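Local coordinates for amidohydrolase (Staphylococcus aureus, PDB 3NUR), which is a putative metal-dependent hydrolase of the amidohydrolase family, probably cleaving carbon-nitrogen bonds other than peptide bonds at a single-metal site in a TIM barrel, at residues H30-D35 / Y317-P322; I189-A194 / I226-H231; M249-W254 / N284-T289. All blocks are in the same frame, centred on the assembly; numbering follows the deposited sequence.

Contact 1: H30-D35 / Y317-P322. With CA (calcium ion), chain B.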
loop_
_atom_site.group_PDB
_atom_site.type_symbol
_atom_site.label_atom_id
_atom_site.label_comp_id
_atom_site.label_asym_id
_atom_site.label_seq_id
_atom_site.Cartn_x
_atom_site.Cartn_y
_atom_site.Cartn_z
ATOM N N HIS A 30 5.031 4.138 -7.813
ATOM C CA HIS A 30 4.369 5.431 -7.797
ATOM C C HIS A 30 4.487 6.309 -9.006
ATOM O O HIS A 30 5.484 6.284 -9.724
ATOM C CB HIS A 30 4.826 6.215 -6.555
ATOM C CG HIS A 30 4.620 5.465 -5.267
ATOM N ND1 HIS A 30 3.345 5.215 -4.770
ATOM C CD2 HIS A 30 5.534 4.967 -4.396
ATOM C CE1 HIS A 30 3.519 4.561 -3.630
ATOM N NE2 HIS A 30 4.817 4.380 -3.364
ATOM N N TYR A 31 3.486 7.171 -9.152
ATOM C CA TYR A 31 3.479 8.201 -10.176
ATOM C C TYR A 31 2.914 9.484 -9.574
ATOM O O TYR A 31 2.174 9.426 -8.602
ATOM C CB TYR A 31 2.636 7.767 -11.410
ATOM C CG TYR A 31 1.146 7.879 -11.195
ATOM C CD1 TYR A 31 0.448 6.888 -10.513
ATOM C CD2 TYR A 31 0.447 9.029 -11.573
ATOM C CE1 TYR A 31 -0.909 7.008 -10.260
ATOM C CE2 TYR A 31 -0.913 9.167 -11.311
ATOM C CZ TYR A 31 -1.583 8.154 -10.643
ATOM O OH TYR A 31 -2.916 8.257 -10.364
ATOM N N VAL A 32 3.216 10.637 -10.193
ATOM C CA VAL A 32 2.576 11.908 -9.841
ATOM C C VAL A 32 2.279 12.584 -11.169
ATOM O O VAL A 32 2.852 12.191 -12.201
ATOM C CB VAL A 32 3.372 12.830 -8.869
ATOM C CG1 VAL A 32 3.708 12.119 -7.556
ATOM C CG2 VAL A 32 4.634 13.412 -9.523
ATOM N N ILE A 33 1.372 13.579 -11.136
ATOM C CA ILE A 33 1.027 14.374 -12.313
ATOM C C ILE A 33 1.417 15.820 -12.000
ATOM O O ILE A 33 0.928 16.401 -11.028
ATOM C CB ILE A 33 -0.451 14.197 -12.743
ATOM C CG1 ILE A 33 -0.694 12.756 -13.229
ATOM C CG2 ILE A 33 -0.831 15.213 -13.846
ATOM C CD1 ILE A 33 -2.051 12.258 -12.980
ATOM N N GLU A 34 2.348 16.375 -12.801
ATOM C CA GLU A 34 2.881 17.735 -12.601
ATOM C C GLU A 34 1.808 18.797 -12.341
ATOM O O GLU A 34 1.914 19.528 -11.355
ATOM C CB GLU A 34 3.782 18.136 -13.773
ATOM C CG GLU A 34 4.641 19.354 -13.483
ATOM C CD GLU A 34 5.459 19.801 -14.679
ATOM O OE1 GLU A 34 6.546 19.222 -14.903
ATOM O OE2 GLU A 34 5.000 20.710 -15.408
ATOM N N ASP A 35 0.759 18.839 -13.186
ATOM C CA ASP A 35 -0.341 19.798 -13.047
ATOM C C ASP A 35 -1.116 19.636 -11.744
ATOM O O ASP A 35 -1.560 20.638 -11.175
ATOM C CB ASP A 35 -1.263 19.756 -14.273
ATOM C CG ASP A 35 -0.684 20.397 -15.536
ATOM O OD1 ASP A 35 0.447 20.947 -15.470
ATOM O OD2 ASP A 35 -1.365 20.352 -16.591
ATOM N N TYR A 317 9.364 2.032 -6.517
ATOM C CA TYR A 317 9.865 2.838 -7.621
ATOM C C TYR A 317 9.038 4.136 -7.735
ATOM O O TYR A 317 7.818 4.068 -7.610
ATOM C CB TYR A 317 9.795 2.042 -8.946
ATOM C CG TYR A 317 10.279 2.846 -10.126
ATOM C CD1 TYR A 317 11.628 2.863 -10.473
ATOM C CD2 TYR A 317 9.409 3.683 -10.831
ATOM C CE1 TYR A 317 12.098 3.674 -11.504
ATOM C CE2 TYR A 317 9.869 4.485 -11.876
ATOM C CZ TYR A 317 11.212 4.466 -12.216
ATOM O OH TYR A 317 11.685 5.237 -13.255
ATOM N N PRO A 318 9.649 5.320 -7.979
ATOM C CA PRO A 318 11.085 5.599 -8.192
ATOM C C PRO A 318 11.796 6.136 -6.939
ATOM O O PRO A 318 12.951 6.551 -7.035
ATOM C CB PRO A 318 11.032 6.677 -9.271
ATOM C CG PRO A 318 9.850 7.521 -8.829
ATOM C CD PRO A 318 8.845 6.540 -8.225
ATOM N N TYR A 319 11.107 6.154 -5.775
ATOM C CA TYR A 319 11.674 6.668 -4.520
ATOM C C TYR A 319 12.820 5.793 -4.040
ATOM O O TYR A 319 13.788 6.293 -3.459
ATOM C CB TYR A 319 10.577 6.923 -3.466
ATOM C CG TYR A 319 9.453 7.775 -4.010
ATOM C CD1 TYR A 319 9.708 9.002 -4.620
ATOM C CD2 TYR A 319 8.130 7.362 -3.908
ATOM C CE1 TYR A 319 8.673 9.781 -5.145
ATOM C CE2 TYR A 319 7.087 8.142 -4.410
ATOM C CZ TYR A 319 7.361 9.353 -5.021
ATOM O OH TYR A 319 6.327 10.110 -5.548
ATOM N N ILE A 320 12.737 4.494 -4.367
ATOM C CA ILE A 320 13.830 3.524 -4.265
ATOM C C ILE A 320 13.945 2.923 -5.680
ATOM O O ILE A 320 12.916 2.600 -6.274
ATOM C CB ILE A 320 13.635 2.396 -3.196
ATOM C CG1 ILE A 320 13.253 2.982 -1.809
ATOM C CG2 ILE A 320 14.925 1.541 -3.091
ATOM C CD1 ILE A 320 13.080 1.963 -0.689
ATOM N N GLU A 321 15.179 2.761 -6.210
ATOM C CA GLU A 321 15.415 2.078 -7.490
ATOM C C GLU A 321 16.354 0.906 -7.141
ATOM O O GLU A 321 17.573 1.019 -7.315
ATOM C CB GLU A 321 16.000 3.026 -8.566
ATOM C CG GLU A 321 15.011 4.123 -8.959
ATOM C CD GLU A 321 15.471 5.157 -9.977
ATOM O OE1 GLU A 321 16.116 4.771 -10.978
ATOM O OE2 GLU A 321 15.121 6.347 -9.805
ATOM N N PRO A 322 15.808 -0.184 -6.536
ATOM C CA PRO A 322 16.688 -1.267 -6.058
ATOM C C PRO A 322 17.387 -2.030 -7.168
ATOM O O PRO A 322 16.743 -2.672 -8.001
ATOM C CB PRO A 322 15.770 -2.133 -5.176
ATOM C CG PRO A 322 14.402 -1.818 -5.607
ATOM C CD PRO A 322 14.385 -0.460 -6.227
HETATM CA CA CA B . 5.933 4.001 -1.341
HETATM O O HOH W 1 7.264 3.989 0.388
HETATM O O HOH W 2 6.287 6.226 -1.194
#
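The imidazole of His30 and the phenol ring of Tyr319 meet obliquely, with planes at 33° and centroids 5.5 Å apart. His30 CD2 lies near the plane of the Tyr319 ring, at its edge, 3.5 Å from Tyr319 CE2. Pro318 CD sits over one face of that same ring, while Pro318 CB covers the centre of one face of the Tyr317 ring, 3.5 Å above its plane. The proline thus lies against both of its tyrosine neighbours, and the peptide bond before it is cis. Phe81 of helix 75-84 stacks on Tyr317.

The backbones are joined by a single, almost linear hydrogen bond, His30 N to Tyr317 O at 2.8 Å (178° at the hydrogen). In this TIM barrel of the amidohydrolase family, it ties the end of the first strand, 24-31, to the loop that follows the metal ligand Asp316. With its CG turned opposite the carbonyl carbon (chi1 -55°), His30 directs NE2 to the calcium ion, 2.3 Å away. Glu28, His192, Asp316 and two waters complete the coordination. Imidazole suits this place because NE2 can bind metal while its CD2 carbon packs against Tyr319. Val32 CG1, an apolar branch, rests 3.9 Å from Tyr319 OH, whose polar needs are met by Asp70 and the backbone N of Asn96.

Contact 2: I189-A194 / I226-H231. With CA (calcium ion), chain B.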
loop_
_atom_site.group_PDB
_atom_site.type_symbol
_atom_site.label_atom_id
_atom_site.label_comp_id
_atom_site.label_asym_id
_atom_site.label_seq_id
_atom_site.Cartn_x
_atom_site.Cartn_y
_atom_site.Cartn_z
ATOM N N ILE A 189 -7.137 -3.126 -0.832
ATOM C CA ILE A 189 -6.767 -1.749 -0.495
ATOM C C ILE A 189 -5.325 -1.818 0.038
ATOM O O ILE A 189 -5.056 -2.542 0.989
ATOM C CB ILE A 189 -7.710 -1.088 0.560
ATOM C CG1 ILE A 189 -9.164 -0.908 0.040
ATOM C CG2 ILE A 189 -7.129 0.234 1.046
ATOM C CD1 ILE A 189 -10.156 -0.577 1.133
ATOM N N TYR A 190 -4.418 -1.060 -0.559
ATOM C CA TYR A 190 -3.030 -0.957 -0.102
ATOM C C TYR A 190 -3.013 0.239 0.864
ATOM O O TYR A 190 -3.392 1.342 0.464
ATOM C CB TYR A 190 -2.078 -0.682 -1.302
ATOM C CG TYR A 190 -0.620 -1.049 -1.069
ATOM C CD1 TYR A 190 0.030 -1.960 -1.895
ATOM C CD2 TYR A 190 0.123 -0.446 -0.053
ATOM C CE1 TYR A 190 1.364 -2.307 -1.690
ATOM C CE2 TYR A 190 1.472 -0.766 0.148
ATOM C CZ TYR A 190 2.086 -1.697 -0.677
ATOM O OH TYR A 190 3.391 -2.073 -0.461
ATOM N N LEU A 191 -2.626 0.021 2.141
ATOM C CA LEU A 191 -2.566 1.095 3.161
ATOM C C LEU A 191 -1.096 1.497 3.280
ATOM O O LEU A 191 -0.267 0.695 3.709
ATOM C CB LEU A 191 -3.112 0.590 4.504
ATOM C CG LEU A 191 -3.363 1.639 5.601
ATOM C CD1 LEU A 191 -4.495 2.617 5.194
ATOM C CD2 LEU A 191 -3.736 0.943 6.913
ATOM N N HIS A 192 -0.777 2.717 2.842
ATOM C CA HIS A 192 0.585 3.254 2.719
ATOM C C HIS A 192 0.853 4.368 3.748
ATOM O O HIS A 192 -0.059 5.122 4.073
ATOM C CB HIS A 192 0.723 3.819 1.285
ATOM C CG HIS A 192 2.094 4.275 0.868
ATOM N ND1 HIS A 192 2.637 5.445 1.342
ATOM C CD2 HIS A 192 2.964 3.713 0.000
ATOM C CE1 HIS A 192 3.843 5.529 0.801
ATOM N NE2 HIS A 192 4.077 4.518 -0.021
ATOM N N PRO A 193 2.117 4.563 4.182
ATOM C CA PRO A 193 2.390 5.644 5.142
ATOM C C PRO A 193 2.288 7.055 4.542
ATOM O O PRO A 193 2.314 7.246 3.324
ATOM C CB PRO A 193 3.818 5.355 5.600
ATOM C CG PRO A 193 4.440 4.577 4.474
ATOM C CD PRO A 193 3.316 3.712 3.973
ATOM N N ALA A 194 2.164 8.046 5.417
ATOM C CA ALA A 194 2.176 9.468 5.073
ATOM C C ALA A 194 2.583 10.244 6.343
ATOM O O ALA A 194 2.555 9.647 7.430
ATOM C CB ALA A 194 0.806 9.918 4.576
ATOM N N ILE A 226 5.656 3.130 11.891
ATOM C CA ILE A 226 4.999 2.820 13.164
ATOM C C ILE A 226 3.522 3.212 13.030
ATOM O O ILE A 226 2.630 2.417 13.356
ATOM C CB ILE A 226 5.673 3.631 14.307
ATOM C CG1 ILE A 226 7.098 3.121 14.594
ATOM C CG2 ILE A 226 4.788 3.689 15.563
ATOM C CD1 ILE A 226 7.228 1.705 15.335
ATOM N N ASP A 227 3.281 4.427 12.490
ATOM C CA ASP A 227 1.932 4.953 12.313
ATOM C C ASP A 227 1.007 4.058 11.461
ATOM O O ASP A 227 -0.113 3.733 11.889
ATOM C CB ASP A 227 2.025 6.375 11.770
ATOM C CG ASP A 227 0.706 7.072 11.662
ATOM O OD1 ASP A 227 0.387 7.870 12.568
ATOM O OD2 ASP A 227 0.028 6.895 10.619
ATOM N N VAL A 228 1.473 3.636 10.272
ATOM C CA VAL A 228 0.635 2.800 9.403
ATOM C C VAL A 228 0.337 1.410 9.995
ATOM O O VAL A 228 -0.770 0.905 9.808
ATOM C CB VAL A 228 1.088 2.817 7.926
ATOM C CG1 VAL A 228 2.469 2.234 7.786
ATOM C CG2 VAL A 228 0.086 2.106 7.018
ATOM N N GLY A 229 1.278 0.853 10.768
ATOM C CA GLY A 229 1.069 -0.429 11.447
ATOM C C GLY A 229 -0.050 -0.288 12.467
ATOM O O GLY A 229 -0.940 -1.141 12.558
ATOM N N ILE A 230 -0.027 0.820 13.233
ATOM C CA ILE A 230 -1.061 1.098 14.241
ATOM C C ILE A 230 -2.420 1.259 13.541
ATOM O O ILE A 230 -3.422 0.700 14.007
ATOM C CB ILE A 230 -0.632 2.303 15.135
ATOM C CG1 ILE A 230 0.563 1.890 16.046
ATOM C CG2 ILE A 230 -1.806 2.882 15.956
ATOM C CD1 ILE A 230 1.254 3.048 16.836
ATOM N N HIS A 231 -2.445 1.963 12.405
ATOM C CA HIS A 231 -3.639 2.186 11.599
ATOM C C HIS A 231 -4.202 0.830 11.134
ATOM O O HIS A 231 -5.382 0.573 11.324
ATOM C CB HIS A 231 -3.295 3.053 10.373
ATOM C CG HIS A 231 -4.492 3.627 9.666
ATOM N ND1 HIS A 231 -4.337 4.559 8.670
ATOM C CD2 HIS A 231 -5.822 3.415 9.859
ATOM C CE1 HIS A 231 -5.566 4.887 8.279
ATOM N NE2 HIS A 231 -6.489 4.200 8.943
HETATM CA CA CA B . 5.933 4.001 -1.341
HETATM O O HOH W 3 -1.917 4.847 6.450
HETATM O O HOH W 4 1.684 6.654 8.126
HETATM O O HOH W 1 7.264 3.989 0.388
HETATM O O HOH W 2 6.287 6.226 -1.194
#
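Val228 sets one methyl against Leu191 and the other against Pro193, where helix 223-237 lies against the outside of strand 189-192 in the TIM barrel. The short axes run 139° apart in direction, 8.9 Å at their closest, as the outer helices of a TIM barrel pack on its strands.

Leu191 has CG opposite its backbone N (chi1 -169°), which extends the isobutyl group from the strand to the helix. Its CG comes 3.8 Å from Val228 CG2, the two side chains lying alongside, running in opposing directions. The branch CD2 reaches over one face of the His231 ring, 4.2 Å from the centroid, in a CH-pi contact offset toward the rim; the two side chains cross nearly at right angles. Val228 places CG1 between its backbone N and carbonyl carbon (chi1 63°), from where it touches Pro193 CB. The branched valine thereby serves two neighbours from one short side chain, and proline offers it a compact apolar surface. His231 can pack apolar groups on its ring while NE2 bonds to the backbone N of Leu170. A water bridges its ND1 to His192 O.

The side chain of His192 leaves the strand away from the helix and binds the calcium ion through NE2. With NE2 on the metal, a hydrogen bond holds the ring from its other nitrogen: ND1 donates to Pro193 O at 2.7 Å, on a lone pair in the carbonyl plane and close to the imidazole plane.

Contact 3: M249-W254 / N284-T289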
loop_
_atom_site.group_PDB
_atom_site.type_symbol
_atom_site.label_atom_id
_atom_site.label_comp_id
_atom_site.label_asym_id
_atom_site.label_seq_id
_atom_site.Cartn_x
_atom_site.Cartn_y
_atom_site.Cartn_z
HETATM N N MSE A 249 -6.294 -6.599 2.474
HETATM C CA MSE A 249 -5.518 -5.380 2.458
HETATM C C MSE A 249 -4.065 -5.681 2.223
HETATM O O MSE A 249 -3.655 -6.828 2.415
HETATM C CB MSE A 249 -5.804 -4.544 3.693
HETATM C CG MSE A 249 -7.197 -3.912 3.495
HETATM SE SE MSE A 249 -7.651 -2.858 4.838
HETATM C CE MSE A 249 -6.411 -1.372 4.404
ATOM N N ILE A 250 -3.307 -4.698 1.712
ATOM C CA ILE A 250 -1.875 -4.859 1.464
ATOM C C ILE A 250 -1.118 -3.787 2.269
ATOM O O ILE A 250 -1.549 -2.638 2.337
ATOM C CB ILE A 250 -1.503 -4.773 -0.046
ATOM C CG1 ILE A 250 -2.483 -5.601 -0.939
ATOM C CG2 ILE A 250 -0.047 -5.229 -0.253
ATOM C CD1 ILE A 250 -2.421 -5.239 -2.440
ATOM N N ILE A 251 -0.007 -4.184 2.892
ATOM C CA ILE A 251 0.876 -3.275 3.618
ATOM C C ILE A 251 2.306 -3.544 3.199
ATOM O O ILE A 251 2.676 -4.692 2.977
ATOM C CB ILE A 251 0.705 -3.303 5.147
ATOM C CG1 ILE A 251 0.847 -4.747 5.724
ATOM C CG2 ILE A 251 -0.618 -2.575 5.567
ATOM C CD1 ILE A 251 0.701 -4.829 7.300
ATOM N N GLY A 252 3.081 -2.479 3.093
ATOM C CA GLY A 252 4.471 -2.531 2.679
ATOM C C GLY A 252 5.444 -2.549 3.828
ATOM O O GLY A 252 5.076 -2.856 4.965
ATOM N N HIS A 253 6.713 -2.246 3.522
ATOM C CA HIS A 253 7.816 -2.184 4.485
ATOM C C HIS A 253 7.827 -3.363 5.442
ATOM O O HIS A 253 8.027 -3.202 6.668
ATOM C CB HIS A 253 7.831 -0.807 5.179
ATOM C CG HIS A 253 7.718 0.301 4.174
ATOM N ND1 HIS A 253 6.485 0.840 3.823
ATOM C CD2 HIS A 253 8.673 0.842 3.387
ATOM C CE1 HIS A 253 6.739 1.694 2.840
ATOM N NE2 HIS A 253 8.042 1.747 2.563
ATOM N N TRP A 254 7.659 -4.576 4.854
ATOM C CA TRP A 254 7.676 -5.849 5.568
ATOM C C TRP A 254 6.599 -5.982 6.663
ATOM O O TRP A 254 6.770 -6.741 7.626
ATOM C CB TRP A 254 9.103 -6.143 6.111
ATOM C CG TRP A 254 10.138 -6.372 5.040
ATOM C CD1 TRP A 254 11.277 -5.649 4.834
ATOM C CD2 TRP A 254 10.158 -7.439 4.074
ATOM N NE1 TRP A 254 11.996 -6.183 3.785
ATOM C CE2 TRP A 254 11.344 -7.295 3.315
ATOM C CE3 TRP A 254 9.303 -8.519 3.796
ATOM C CZ2 TRP A 254 11.695 -8.188 2.296
ATOM C CZ3 TRP A 254 9.618 -9.369 2.740
ATOM C CH2 TRP A 254 10.798 -9.198 2.003
ATOM N N ASN A 284 -4.667 -14.115 7.139
ATOM C CA ASN A 284 -5.711 -14.456 6.175
ATOM C C ASN A 284 -6.314 -13.305 5.383
ATOM O O ASN A 284 -6.914 -13.546 4.330
ATOM C CB ASN A 284 -6.790 -15.286 6.886
ATOM C CG ASN A 284 -6.224 -16.614 7.357
ATOM O OD1 ASN A 284 -5.750 -16.752 8.489
ATOM N ND2 ASN A 284 -6.129 -17.578 6.458
ATOM N N SER A 285 -6.166 -12.069 5.871
ATOM C CA SER A 285 -6.768 -10.889 5.223
ATOM C C SER A 285 -5.752 -9.813 4.826
ATOM O O SER A 285 -6.145 -8.758 4.323
ATOM C CB SER A 285 -7.835 -10.290 6.136
ATOM O OG SER A 285 -8.833 -11.246 6.441
ATOM N N PHE A 286 -4.454 -10.055 5.070
ATOM C CA PHE A 286 -3.419 -9.098 4.684
ATOM C C PHE A 286 -2.398 -9.742 3.785
ATOM O O PHE A 286 -2.163 -10.946 3.878
ATOM C CB PHE A 286 -2.680 -8.545 5.936
ATOM C CG PHE A 286 -3.392 -7.400 6.615
ATOM C CD1 PHE A 286 -2.985 -6.084 6.407
ATOM C CD2 PHE A 286 -4.481 -7.636 7.458
ATOM C CE1 PHE A 286 -3.662 -5.015 7.015
ATOM C CE2 PHE A 286 -5.151 -6.567 8.078
ATOM C CZ PHE A 286 -4.726 -5.269 7.865
ATOM N N TYR A 287 -1.762 -8.919 2.929
ATOM C CA TYR A 287 -0.615 -9.313 2.111
ATOM C C TYR A 287 0.497 -8.357 2.534
ATOM O O TYR A 287 0.227 -7.211 2.896
ATOM C CB TYR A 287 -0.868 -9.127 0.604
ATOM C CG TYR A 287 -1.746 -10.212 0.035
ATOM C CD1 TYR A 287 -1.192 -11.352 -0.546
ATOM C CD2 TYR A 287 -3.131 -10.105 0.079
ATOM C CE1 TYR A 287 -2.002 -12.348 -1.088
ATOM C CE2 TYR A 287 -3.951 -11.089 -0.469
ATOM C CZ TYR A 287 -3.380 -12.216 -1.042
ATOM O OH TYR A 287 -4.189 -13.179 -1.591
ATOM N N ILE A 288 1.726 -8.818 2.495
ATOM C CA ILE A 288 2.846 -7.966 2.908
ATOM C C ILE A 288 3.822 -7.799 1.727
ATOM O O ILE A 288 4.111 -8.776 1.034
ATOM C CB ILE A 288 3.531 -8.589 4.159
ATOM C CG1 ILE A 288 2.643 -8.439 5.427
ATOM C CG2 ILE A 288 4.949 -8.014 4.381
ATOM C CD1 ILE A 288 3.097 -9.244 6.645
ATOM N N THR A 289 4.398 -6.593 1.571
ATOM C CA THR A 289 5.408 -6.351 0.539
ATOM C C THR A 289 6.698 -5.784 1.164
ATOM O O THR A 289 6.644 -5.258 2.280
ATOM C CB THR A 289 4.912 -5.404 -0.614
ATOM O OG1 THR A 289 5.271 -4.029 -0.358
ATOM C CG2 THR A 289 3.441 -5.566 -0.991
#
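Met249 (present as selenomethionine), Ile250 and Ile251 lie in parallel register beside Phe286, Tyr287 and Ile288, and the hydrogen bonds go from Met249 and Ile251 to the residues flanking their partners. Met249 N binds Ser285 O at 2.8 Å, and Met249 O receives Tyr287 N; one step on, Ile251 N and O bind Tyr287 O and Thr289 N. Past the strand, Trp254 N returns to Thr289 O at 2.8 Å, fastening the turn that carries His253. CA-H...O contacts, such as Phe286 CA to Met249 O at 3.2 Å, lie between these bonds.

Apolar contacts occupy both faces of the sheet. On one, Met249 CB lies over a face of the Phe286 ring, 4.0 Å from CE1, and Ile251 CD1 approaches Phe286 CD1 obliquely. Ile288 CG2 presses on Trp254 C at 3.5 Å. These bulky, flat or branched groups suit the layer beneath helices 223-237 and 296-306. On the other face, Ile250 CG2 meets Thr289 CG2 at 3.6 Å.

Polar ends look elsewhere: Thr289 OG1 bonds to Tyr190 OH, and Trp254 NE1 to Met293 O. Neighbouring parallel strands, packed under helices and ending near the metal, the His253 side chain about 5 Å from the calcium ion, fit the amidohydrolase TIM barrel.

In the fold
All three contacts belong to one TIM barrel. Contact 1 joins the first strand, 24-31, to a loop near the chain's end; contacts 2 and 3 follow one another inside the long loop it closes. Contacts 2 and 3, with centres 10 Å apart, share a parallel sheet in which strands 189-192 and 249-251 are neighbours, joined by a probable hydrogen bond between Ile189 O and Ile250 N. The centre of contact 1 lies 19 Å from that of contact 2 and 21 Å from that of contact 3, yet contact 1 touches contact 2 at the calcium ion, where His30 NE2 and His192 NE2 are 3.4 Å apart. Ligands distant in sequence are thus gathered at the strands' C-terminal ends, consistent with an active site there.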